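Putative OMPA family lipoprotein (Burkholderia pseudomallei, PDB 4B5C) probably works within the Tol-Pal system, supporting outer membrane integrity and the inward folding of that membrane during cell division. Local coordinates at residues Arg94-Leu98 with Leu99-Asp103. Numbering follows the deposited sequence. Where two conformers were deposited one is given.
Sequences RALSL and LGVGD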
loop_
_atom_site.group_PDB
_atom_site.type_symbol
_atom_site.label_atom_id
_atom_site.label_comp_id
_atom_site.label_asym_id
_atom_site.label_seq_id
_atom_site.Cartn_x
_atom_site.Cartn_y
_atom_site.Cartn_z
ATOM N N ARG A 94 -7.771 2.780 5.548
ATOM C CA ARG A 94 -8.679 2.560 6.672
ATOM C C ARG A 94 -7.945 1.979 7.881
ATOM O O ARG A 94 -8.244 2.326 9.027
ATOM C CB ARG A 94 -9.858 1.668 6.265
ATOM C CG ARG A 94 -10.835 2.344 5.313
ATOM C CD ARG A 94 -12.079 1.497 5.052
ATOM N NE ARG A 94 -11.810 0.358 4.178
ATOM C CZ ARG A 94 -11.688 -0.897 4.598
ATOM N NH1 ARG A 94 -11.815 -1.183 5.888
ATOM N NH2 ARG A 94 -11.441 -1.869 3.729
ATOM N N ALA A 95 -6.980 1.101 7.622
ATOM C CA ALA A 95 -6.158 0.537 8.685
ATOM C C ALA A 95 -5.399 1.647 9.408
ATOM O O ALA A 95 -5.328 1.668 10.637
ATOM C CB ALA A 95 -5.188 -0.489 8.118
ATOM N N LEU A 96 -4.842 2.571 8.632
ATOM C CA LEU A 96 -4.110 3.700 9.187
ATOM C C LEU A 96 -5.048 4.681 9.885
ATOM O O LEU A 96 -4.701 5.247 10.922
ATOM C CB LEU A 96 -3.301 4.409 8.095
ATOM C CG LEU A 96 -2.088 3.647 7.554
ATOM C CD1 LEU A 96 -1.419 4.402 6.412
ATOM C CD2 LEU A 96 -1.093 3.367 8.671
ATOM N N SER A 97 -6.232 4.882 9.314
ATOM C CA SER A 97 -7.231 5.761 9.920
ATOM C C SER A 97 -7.663 5.214 11.272
ATOM O O SER A 97 -7.765 5.951 12.256
ATOM C CB SER A 97 -8.453 5.905 9.011
ATOM O OG SER A 97 -8.091 6.421 7.742
ATOM N N LEU A 98 -7.919 3.911 11.311
ATOM C CA LEU A 98 -8.314 3.242 12.542
ATOM C C LEU A 98 -7.241 3.420 13.611
ATOM O O LEU A 98 -7.543 3.468 14.802
ATOM C CB LEU A 98 -8.553 1.753 12.281
ATOM C CG LEU A 98 -9.269 0.959 13.373
ATOM C CD1 LEU A 98 -10.716 1.416 13.499
ATOM C CD2 LEU A 98 -9.201 -0.531 13.081
ATOM N N LEU A 99 -5.988 3.518 13.181
ATOM C CA LEU A 99 -4.873 3.663 14.110
ATOM C C LEU A 99 -4.650 5.118 14.519
ATOM O O LEU A 99 -3.775 5.413 15.332
ATOM C CB LEU A 99 -3.596 3.074 13.512
ATOM C CG LEU A 99 -3.571 1.548 13.405
ATOM C CD1 LEU A 99 -2.525 1.081 12.400
ATOM C CD2 LEU A 99 -3.337 0.917 14.771
ATOM N N GLY A 100 -5.437 6.024 13.947
ATOM C CA GLY A 100 -5.416 7.412 14.370
ATOM C C GLY A 100 -4.706 8.371 13.434
ATOM O O GLY A 100 -4.406 9.499 13.817
ATOM N N VAL A 101 -4.440 7.937 12.208
ATOM C CA VAL A 101 -3.786 8.802 11.231
ATOM C C VAL A 101 -4.774 9.788 10.615
ATOM O O VAL A 101 -5.856 9.405 10.174
ATOM C CB VAL A 101 -3.106 7.991 10.114
ATOM C CG1 VAL A 101 -2.432 8.928 9.121
ATOM C CG2 VAL A 101 -2.101 7.017 10.705
ATOM N N GLY A 102 -4.389 11.060 10.585
ATOM C CA GLY A 102 -5.251 12.113 10.077
ATOM C C GLY A 102 -5.647 11.929 8.625
ATOM O O GLY A 102 -4.863 11.432 7.815
ATOM N N ASP A 103 -6.867 12.339 8.295
ATOM C CA ASP A 103 -7.377 12.220 6.937
ATOM C C ASP A 103 -6.691 13.210 5.997
ATOM O O ASP A 103 -6.780 13.087 4.776
ATOM C CB ASP A 103 -8.895 12.437 6.916
ATOM C CG ASP A 103 -9.508 12.167 5.553
ATOM O OD1 ASP A 103 -8.868 11.476 4.733
ATOM O OD2 ASP A 103 -10.636 12.640 5.310
HETATM O O HOH W 1 -7.958 9.297 8.630
#
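The carbonyl oxygen of Leu-96 takes two backbone N-H groups: a sound bond from Val-101 N (3.0 Å, N-H...O angle 159°), whose donor lies 28° off the carbonyl plane, and a weak one from Leu-99 N at 3.1 Å. Ser-97 O accepts Gly-100 N at 2.9 Å, the donor standing well above the carbonyl plane. Together with the positive phi of Gly-100 (105°), the bonds from Val-101 N and Gly-100 N back into the last turn define a Schellman motif ending helix 78-98. Two side chains lie against the end of the helix. With its CG2 beside the backbone N, Val-101 rests that methyl 3.9 Å from Leu-96 CB, the apolar contact across the turn. Leu-99 turns CG and CD1 against Ala-95 O, with CD1 at 3.4 Å. On the other flank a water donates to Val-101 O and, at 3.0 Å, to Ser-97 OG, which also bonds to Arg-93 O one turn earlier. Leu-96, Leu-99 and Val-101 all meet Ala-55 of helix 48-60, while Lys-59 from that helix holds Leu-99 O. Leu-96 also reaches Ile-66 and Ile-68 of strand 66-71, and both it and Val-101 touch Met-106, where the chain enters edge strand 106-112.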